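Local coordinates for chorismate mutase (Helicobacter pylori, PDB 6AL9), which probably catalyses the rearrangement of chorismate to prephenate, the branch-point step leading toward phenylalanine and tyrosine, at residues I33-A38 against E88-E93; E54-L59 against E78-S83; D28-I33 against G74-V79. All blocks are in the same frame, centred on the assembly; numbering follows the deposited sequence.

Contact 1: residues I33-A38 against E88-E93. With PYR (pyruvic acid), chain D.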
# COMPACT_ATOMS: atom_id res chain seq x y z
N ILE B 33 -2.64 -13.39 -6.41
CA ILE B 33 -2.69 -13.23 -7.86
C ILE B 33 -1.32 -13.25 -8.49
O ILE B 33 -1.12 -13.86 -9.53
CB ILE B 33 -3.42 -11.94 -8.30
CG1 ILE B 33 -4.88 -12.01 -7.89
CG2 ILE B 33 -3.39 -11.79 -9.82
CD1 ILE B 33 -5.58 -10.69 -8.01
N ALA B 34 -0.36 -12.60 -7.86
CA ALA B 34 1.01 -12.59 -8.36
C ALA B 34 1.62 -13.99 -8.29
O ALA B 34 2.49 -14.33 -9.09
CB ALA B 34 1.86 -11.60 -7.56
N LEU B 35 1.19 -14.78 -7.32
CA LEU B 35 1.63 -16.17 -7.23
C LEU B 35 1.16 -16.92 -8.48
O LEU B 35 1.96 -17.62 -9.12
CB LEU B 35 1.07 -16.86 -5.98
CG LEU B 35 1.51 -18.33 -5.81
CD1 LEU B 35 3.02 -18.50 -5.90
CD2 LEU B 35 1.00 -18.87 -4.49
N LYS B 36 -0.13 -16.77 -8.81
CA LYS B 36 -0.67 -17.41 -9.99
C LYS B 36 0.07 -16.99 -11.25
O LYS B 36 0.38 -17.83 -12.09
CB LYS B 36 -2.15 -17.12 -10.13
CG LYS B 36 -3.00 -17.83 -9.09
CD LYS B 36 -4.25 -17.03 -8.75
CE LYS B 36 -5.51 -17.87 -8.82
NZ LYS B 36 -6.45 -17.47 -7.75
N ILE B 37 0.38 -15.69 -11.38
CA ILE B 37 1.10 -15.20 -12.55
C ILE B 37 2.48 -15.81 -12.63
O ILE B 37 2.92 -16.22 -13.69
CB ILE B 37 1.21 -13.67 -12.58
CG1 ILE B 37 -0.14 -13.02 -12.93
CG2 ILE B 37 2.24 -13.20 -13.60
CD1 ILE B 37 -0.23 -11.58 -12.48
N ALA B 38 3.19 -15.86 -11.51
CA ALA B 38 4.54 -16.41 -11.50
C ALA B 38 4.57 -17.80 -12.05
O ALA B 38 5.47 -18.15 -12.80
CB ALA B 38 5.09 -16.43 -10.09
N GLU B 88 9.68 -14.36 -6.98
CA GLU B 88 11.01 -14.99 -7.05
C GLU B 88 11.13 -16.10 -6.03
O GLU B 88 11.54 -17.20 -6.37
CB GLU B 88 12.12 -13.97 -6.79
CG GLU B 88 12.17 -12.81 -7.77
CD GLU B 88 12.64 -13.19 -9.17
OE1 GLU B 88 12.96 -14.38 -9.42
OE2 GLU B 88 12.68 -12.30 -10.04
N ASN B 89 10.81 -15.79 -4.77
CA ASN B 89 10.95 -16.76 -3.71
C ASN B 89 10.02 -17.90 -3.92
O ASN B 89 10.43 -19.02 -3.79
CB ASN B 89 10.70 -16.13 -2.36
CG ASN B 89 11.79 -15.16 -1.98
OD1 ASN B 89 12.99 -15.45 -2.10
ND2 ASN B 89 11.39 -13.99 -1.52
N ALA B 90 8.78 -17.64 -4.29
CA ALA B 90 7.85 -18.71 -4.64
C ALA B 90 8.44 -19.66 -5.69
O ALA B 90 8.39 -20.88 -5.51
CB ALA B 90 6.53 -18.14 -5.12
N LEU B 91 9.01 -19.10 -6.77
CA LEU B 91 9.61 -19.91 -7.84
C LEU B 91 10.86 -20.69 -7.41
O LEU B 91 11.16 -21.76 -7.96
CB LEU B 91 9.95 -19.05 -9.06
CG LEU B 91 8.82 -18.55 -9.96
CD1 LEU B 91 9.40 -17.83 -11.15
CD2 LEU B 91 7.91 -19.69 -10.41
N LYS B 92 11.63 -20.13 -6.47
CA LYS B 92 12.82 -20.82 -5.96
C LYS B 92 12.46 -22.09 -5.22
O LYS B 92 13.15 -23.09 -5.38
CB LYS B 92 13.60 -19.91 -5.01
CG LYS B 92 14.49 -18.91 -5.73
CD LYS B 92 15.31 -18.08 -4.75
CE LYS B 92 16.47 -17.38 -5.46
NZ LYS B 92 17.04 -16.26 -4.67
N GLU B 93 11.43 -22.01 -4.37
CA GLU B 93 11.04 -23.10 -3.49
C GLU B 93 10.19 -24.15 -4.20
O GLU B 93 10.27 -25.35 -3.88
CB GLU B 93 10.27 -22.59 -2.28
CG GLU B 93 10.04 -23.68 -1.25
CD GLU B 93 9.10 -23.26 -0.15
OE1 GLU B 93 8.79 -22.06 -0.09
OE2 GLU B 93 8.68 -24.14 0.64
C PYR D . 3.11 -9.42 -14.31
O PYR D . 3.97 -9.24 -15.21
OXT PYR D . 1.91 -9.13 -14.54
CA PYR D . 3.54 -9.98 -13.02
O3 PYR D . 4.63 -10.53 -12.92
CB PYR D . 2.65 -9.87 -11.82

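Contact 2: residues E54-L59 against E78-S83. With PHB (p-hydroxybenzoic acid), chain E.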
# COMPACT_ATOMS: atom_id res chain seq x y z
N GLU B 54 2.84 0.90 -17.24
CA GLU B 54 1.43 0.91 -17.60
C GLU B 54 0.49 1.01 -16.38
O GLU B 54 -0.47 1.78 -16.40
CB GLU B 54 1.09 -0.32 -18.45
CG GLU B 54 1.62 -0.21 -19.88
CD GLU B 54 1.56 -1.53 -20.65
OE1 GLU B 54 1.43 -2.60 -20.01
OE2 GLU B 54 1.65 -1.50 -21.90
N ILE B 55 0.76 0.25 -15.32
CA ILE B 55 -0.03 0.34 -14.09
C ILE B 55 -0.01 1.78 -13.54
O ILE B 55 -1.07 2.40 -13.34
CB ILE B 55 0.47 -0.67 -13.00
CG1 ILE B 55 0.11 -2.09 -13.44
CG2 ILE B 55 -0.17 -0.39 -11.66
CD1 ILE B 55 0.60 -3.22 -12.55
N LEU B 56 1.20 2.31 -13.33
CA LEU B 56 1.35 3.69 -12.82
C LEU B 56 0.65 4.73 -13.70
O LEU B 56 -0.07 5.59 -13.20
CB LEU B 56 2.83 4.05 -12.63
CG LEU B 56 3.40 3.48 -11.32
CD1 LEU B 56 4.92 3.49 -11.25
CD2 LEU B 56 2.86 4.25 -10.13
N LYS B 57 0.86 4.65 -15.01
CA LYS B 57 0.23 5.55 -15.96
C LYS B 57 -1.27 5.54 -15.76
O LYS B 57 -1.91 6.58 -15.52
CB LYS B 57 0.59 5.15 -17.39
CG LYS B 57 1.30 6.23 -18.18
CD LYS B 57 1.99 5.67 -19.43
CE LYS B 57 3.24 4.87 -19.04
NZ LYS B 57 3.85 4.07 -20.15
N ARG B 58 -1.85 4.35 -15.85
CA ARG B 58 -3.30 4.22 -15.74
C ARG B 58 -3.78 4.83 -14.40
O ARG B 58 -4.65 5.71 -14.39
CB ARG B 58 -3.71 2.76 -15.88
CG ARG B 58 -5.21 2.50 -15.76
CD ARG B 58 -5.50 0.99 -15.78
NE ARG B 58 -5.16 0.31 -14.52
CZ ARG B 58 -5.86 0.38 -13.39
NH1 ARG B 58 -6.94 1.13 -13.31
NH2 ARG B 58 -5.45 -0.28 -12.31
N LEU B 59 -3.18 4.40 -13.29
CA LEU B 59 -3.57 4.93 -11.96
C LEU B 59 -3.39 6.45 -11.81
O LEU B 59 -4.18 7.11 -11.13
CB LEU B 59 -2.78 4.24 -10.84
CG LEU B 59 -3.05 2.76 -10.67
CD1 LEU B 59 -1.92 2.12 -9.89
CD2 LEU B 59 -4.41 2.54 -10.01
N GLU B 78 7.45 0.22 -3.86
CA GLU B 78 7.51 -0.73 -2.77
C GLU B 78 6.62 -1.94 -3.04
O GLU B 78 7.07 -3.10 -2.88
CB GLU B 78 7.10 -0.05 -1.48
CG GLU B 78 7.15 -0.93 -0.25
CD GLU B 78 8.53 -1.48 0.05
OE1 GLU B 78 8.61 -2.49 0.78
OE2 GLU B 78 9.55 -0.92 -0.43
N VAL B 79 5.39 -1.67 -3.45
CA VAL B 79 4.48 -2.73 -3.87
C VAL B 79 5.05 -3.67 -4.94
O VAL B 79 4.91 -4.90 -4.83
CB VAL B 79 3.14 -2.16 -4.36
CG1 VAL B 79 2.25 -3.25 -4.93
CG2 VAL B 79 2.41 -1.50 -3.20
N PHE B 80 5.68 -3.11 -5.97
CA PHE B 80 6.29 -3.91 -7.03
C PHE B 80 7.51 -4.67 -6.50
O PHE B 80 7.69 -5.83 -6.87
CB PHE B 80 6.72 -3.06 -8.24
CG PHE B 80 5.58 -2.40 -9.01
CD1 PHE B 80 4.38 -3.02 -9.19
CD2 PHE B 80 5.75 -1.15 -9.54
CE1 PHE B 80 3.36 -2.42 -9.89
CE2 PHE B 80 4.74 -0.53 -10.24
CZ PHE B 80 3.54 -1.16 -10.41
N LYS B 81 8.33 -4.03 -5.66
CA LYS B 81 9.40 -4.76 -4.94
C LYS B 81 8.88 -5.92 -4.11
O LYS B 81 9.40 -7.02 -4.21
CB LYS B 81 10.23 -3.84 -4.02
CG LYS B 81 11.23 -3.02 -4.81
CD LYS B 81 12.23 -2.28 -3.94
CE LYS B 81 13.02 -1.26 -4.76
NZ LYS B 81 13.28 -0.01 -3.98
N ILE B 82 7.86 -5.67 -3.30
CA ILE B 82 7.29 -6.73 -2.51
C ILE B 82 6.78 -7.88 -3.39
O ILE B 82 7.08 -9.03 -3.15
CB ILE B 82 6.12 -6.23 -1.67
CG1 ILE B 82 6.63 -5.42 -0.48
CG2 ILE B 82 5.30 -7.41 -1.18
CD1 ILE B 82 5.51 -4.65 0.18
N SER B 83 6.01 -7.53 -4.40
CA SER B 83 5.47 -8.51 -5.36
C SER B 83 6.54 -9.30 -6.13
O SER B 83 6.40 -10.52 -6.30
CB SER B 83 4.52 -7.80 -6.33
OG SER B 83 3.93 -8.71 -7.24
C1' PHB E . 2.36 -6.94 -10.41
O1' PHB E . 1.58 -5.99 -10.63
O2' PHB E . 2.02 -7.92 -9.70
C1 PHB E . 3.74 -6.90 -11.01
C2 PHB E . 4.81 -7.58 -10.42
C3 PHB E . 6.08 -7.53 -11.00
C4 PHB E . 6.27 -6.79 -12.17
C5 PHB E . 5.20 -6.11 -12.75
C6 PHB E . 3.94 -6.16 -12.17
O4 PHB E . 7.50 -6.71 -12.74

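Contact 3: residues D28-I33 against G74-V79. With PHB (p-hydroxybenzoic acid), chain E.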
# COMPACT_ATOMS: atom_id res chain seq x y z
N ASP B 28 -2.47 -8.78 0.48
CA ASP B 28 -2.43 -10.22 0.55
C ASP B 28 -3.03 -10.88 -0.69
O ASP B 28 -2.47 -11.83 -1.24
CB ASP B 28 -3.14 -10.68 1.83
CG ASP B 28 -2.68 -12.06 2.29
OD1 ASP B 28 -1.46 -12.31 2.29
OD2 ASP B 28 -3.54 -12.88 2.68
N LYS B 29 -4.18 -10.38 -1.13
CA LYS B 29 -4.85 -10.91 -2.34
C LYS B 29 -4.02 -10.63 -3.57
O LYS B 29 -4.02 -11.42 -4.51
CB LYS B 29 -6.22 -10.25 -2.54
CG LYS B 29 -7.37 -10.86 -1.74
CD LYS B 29 -8.21 -9.80 -1.00
CE LYS B 29 -9.64 -10.25 -0.76
NZ LYS B 29 -10.45 -10.16 -2.01
N ARG B 30 -3.30 -9.51 -3.56
CA ARG B 30 -2.48 -9.12 -4.71
C ARG B 30 -1.26 -10.01 -4.83
O ARG B 30 -0.77 -10.28 -5.93
CB ARG B 30 -2.08 -7.64 -4.65
CG ARG B 30 -1.53 -7.10 -5.95
CD ARG B 30 -0.84 -5.75 -5.71
NE ARG B 30 -0.74 -4.92 -6.90
CZ ARG B 30 0.14 -5.13 -7.88
NH1 ARG B 30 1.04 -6.11 -7.80
NH2 ARG B 30 0.16 -4.32 -8.94
N LEU B 31 -0.79 -10.51 -3.70
CA LEU B 31 0.26 -11.51 -3.74
C LEU B 31 -0.25 -12.89 -4.20
O LEU B 31 0.48 -13.64 -4.82
CB LEU B 31 0.90 -11.62 -2.36
CG LEU B 31 1.62 -10.37 -1.91
CD1 LEU B 31 2.46 -10.72 -0.69
CD2 LEU B 31 2.47 -9.83 -3.08
N GLU B 32 -1.49 -13.23 -3.88
CA GLU B 32 -2.05 -14.51 -4.34
C GLU B 32 -2.18 -14.52 -5.86
O GLU B 32 -1.86 -15.51 -6.53
CB GLU B 32 -3.38 -14.80 -3.64
CG GLU B 32 -4.27 -15.83 -4.34
CD GLU B 32 -3.82 -17.28 -4.20
OE1 GLU B 32 -2.87 -17.57 -3.41
OE2 GLU B 32 -4.45 -18.14 -4.89
N ILE B 33 -2.64 -13.39 -6.41
CA ILE B 33 -2.69 -13.23 -7.86
C ILE B 33 -1.32 -13.25 -8.49
O ILE B 33 -1.12 -13.86 -9.53
CB ILE B 33 -3.42 -11.94 -8.30
CG1 ILE B 33 -4.88 -12.01 -7.89
CG2 ILE B 33 -3.39 -11.79 -9.82
CD1 ILE B 33 -5.58 -10.69 -8.01
N GLY B 74 6.14 6.26 -5.30
CA GLY B 74 6.72 5.74 -4.07
C GLY B 74 5.95 4.54 -3.56
O GLY B 74 6.52 3.49 -3.29
N PHE B 75 4.64 4.71 -3.41
CA PHE B 75 3.82 3.59 -3.01
C PHE B 75 4.10 2.31 -3.84
O PHE B 75 4.37 1.23 -3.29
CB PHE B 75 2.35 3.97 -3.12
CG PHE B 75 1.42 2.96 -2.50
CD1 PHE B 75 1.46 2.71 -1.15
CD2 PHE B 75 0.51 2.27 -3.28
CE1 PHE B 75 0.59 1.79 -0.56
CE2 PHE B 75 -0.35 1.35 -2.72
CZ PHE B 75 -0.32 1.11 -1.35
N TYR B 76 4.00 2.42 -5.16
CA TYR B 76 4.07 1.23 -6.00
C TYR B 76 5.46 0.73 -6.21
O TYR B 76 5.62 -0.43 -6.49
CB TYR B 76 3.32 1.41 -7.32
CG TYR B 76 1.87 1.01 -7.17
CD1 TYR B 76 1.50 -0.33 -7.20
CD2 TYR B 76 0.88 1.95 -6.90
CE1 TYR B 76 0.19 -0.72 -7.03
CE2 TYR B 76 -0.43 1.57 -6.73
CZ TYR B 76 -0.76 0.24 -6.80
OH TYR B 76 -2.05 -0.15 -6.62
N THR B 77 6.47 1.57 -6.04
CA THR B 77 7.84 1.08 -6.09
C THR B 77 7.99 -0.03 -5.06
O THR B 77 8.52 -1.10 -5.34
CB THR B 77 8.91 2.18 -5.86
OG1 THR B 77 8.91 3.11 -6.98
CG2 THR B 77 10.30 1.53 -5.77
N GLU B 78 7.45 0.22 -3.86
CA GLU B 78 7.51 -0.73 -2.77
C GLU B 78 6.62 -1.94 -3.04
O GLU B 78 7.07 -3.10 -2.88
CB GLU B 78 7.10 -0.05 -1.48
CG GLU B 78 7.15 -0.93 -0.25
CD GLU B 78 8.53 -1.48 0.05
OE1 GLU B 78 8.61 -2.49 0.78
OE2 GLU B 78 9.55 -0.92 -0.43
N VAL B 79 5.39 -1.67 -3.45
CA VAL B 79 4.48 -2.73 -3.87
C VAL B 79 5.05 -3.67 -4.94
O VAL B 79 4.91 -4.90 -4.83
CB VAL B 79 3.14 -2.16 -4.36
CG1 VAL B 79 2.25 -3.25 -4.93
CG2 VAL B 79 2.41 -1.50 -3.20
C1' PHB E . 2.36 -6.94 -10.41
O1' PHB E . 1.58 -5.99 -10.63
O2' PHB E . 2.02 -7.92 -9.70
C1 PHB E . 3.74 -6.90 -11.01
C2 PHB E . 4.81 -7.58 -10.42
C3 PHB E . 6.08 -7.53 -11.00
C4 PHB E . 6.27 -6.79 -12.17
C5 PHB E . 5.20 -6.11 -12.75
C6 PHB E . 3.94 -6.16 -12.17
O4 PHB E . 7.50 -6.71 -12.74

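Contact 1: residues I33-A38 against E88-E93
Leu35 leaves helix 9-41 with CG anti to the backbone N (chi1 -179°), while Leu91 on helix 69-93 starts with CG beside its backbone N (chi1 -74°). Both residues have CB bonds that run past the opposite helix, and these torsions swing the branched ends back into the gap. The contact is two apolar touches, made by Leu35 and Ala38 a turn apart on helix 9-41 and by the adjacent Ala90 and Leu91 on helix 69-93, with no hydrogen bond between the segments. In the first, the CD1 methyl of Leu35 meets the CB methyl of Ala90 at 3.6 Å; the long residue reaches across and the short one has its CB turned toward helix 9-41. In the second the roles are exchanged. Ala38 points toward helix 69-93, its CB 4.3 Å from Leu91 CG, and the CD2 branch of Leu91 comes against the main chain, 3.7 Å from Ala38 O. The small alanines are consistent with the close backbones: Leu35 CA and Ala90 CA are 7.2 Å apart. Ile37 takes no part in this packing and faces pyruvic acid instead. Its CD1 lies 3.4 Å from CB of the ligand and its CG2 3.5 Å from the ligand's CA, so the two branches form an apolar wall against the small acid. The same ligand is hydrogen-bonded to Gln87 and to Arg13 of the second subunit. The contact thus joins the last turns of helix 9-41 to the C-terminal turns of helix 69-93, next to the ligand site. Leu91 also packs on Gln42 and Ile46 of the loop between helix 9-41 and helix 49-61, and Leu35 on Phe86 of helix 69-93 and His66 of the second subunit.

Contact 2: residues E54-L59 against E78-S83
Phe80, the first residue of 78-83 to meet helix 49-61, sends its ring into the gap between Ile55 and Leu56. With CG anti to the carbonyl carbon (chi1 -66°), the ring projects from helix 69-93 with its far end foremost, opposing the side chain of Ile55 that comes from the other helix. Ile55 CG2 lies at the edge, in the ring plane, 4.0 Å from Phe80 CZ. The other branch of Ile55 brings CD1 obliquely to within 3.9 Å of Phe80 CE1. On the other side of CZ, Leu56 CD1 sits 4.1 Å from Phe80 CE2, near the ring plane. The ring spans a wide separation: Ile55 CA and Phe80 CA are 10.4 Å apart. Further along, Ser83 bonds to p-hydroxybenzoic acid instead of to helix 49-61. Its OG, anti to the backbone N (chi1 -178°), donates a hydrogen bond of 3.2 Å to O2' of the ligand. The other carboxylate oxygen, O1', is 3.5 Å from Ile55 CD1, so the carboxylate lies between the two, hydrogen-bonded to the serine and in van der Waals contact with the isoleucine. Ile55 and Ser83 thus place this buried helix-helix contact in the wall of the p-hydroxybenzoic acid pocket, where Cys48 N and Glu52 also hydrogen-bond the ligand. Helix 9-41 contributes Arg30, which hydrogen-bonds the ligand and packs on Ile55, Phe80 and Ser83. Leu56 continues the apolar seam along helix 69-93 to Leu72 and Tyr76, and on the dimer side Ile55 packs against Asp20 of the second subunit.

Contact 3: residues D28-I33 against G74-V79
Arg30 is the residue of 28-33 that crosses to helix 69-93, and it does so with an extended chain. CG is anti to the backbone N (chi1 -166°), and the stretch from CG to NE stays straight, carrying the guanidinium over Val79 at about a right angle to that side chain. Val79 CG1 lies under one face of the guanidinium, 3.9 Å from its plane and displaced toward the rim, with Arg30 NE 4.0 Å away. Tyr76 CE1 comes in obliquely, 4.1 Å from Arg30 NH2. The end of the arginine meets the carboxylate of p-hydroxybenzoic acid: NH2 donates to O1', which lies near the guanidinium plane, over 2.8 Å in a bent bond (138° at the hydrogen); NH1 is 2.8 Å from O2'. This buried arginine belongs to the all-helical AroQ (type II) chorismate mutase fold, in which the long first helix runs across the dimer and the pocket draws on both subunits. Arg30 NE forms a salt bridge with Asp20 of the second subunit, which would help hold the guanidinium from the side away from the ligand. One residue on, Leu31 packs on Phe86 of helix 69-93. Glu32 forms a salt bridge with Lys65 of the second subunit, and Ile33 packs on Ile16 of that same chain.

All three contacts use helix 69-93: contacts 1 and 3 set it against helix 9-41, their centres about 13 Å apart, and contact 2 sets it against helix 49-61. Contacts 2 and 3, with centres about 7 Å apart, share Glu78 and Val79 and meet round p-hydroxybenzoic acid, where Arg30 NH2 lies 3.8 Å from both Phe80 CE1 and Ile55 CD1. A further touch joins them at Leu59 CD1 and Tyr76 CE2, 3.5 Å apart. Contact 1, about 17 Å from contact 2 between centres, borders the pyruvic acid site and reaches contact 2 through Ala34 CB, 3.6 Å from Ser83 OG. Every contact also borders the second subunit.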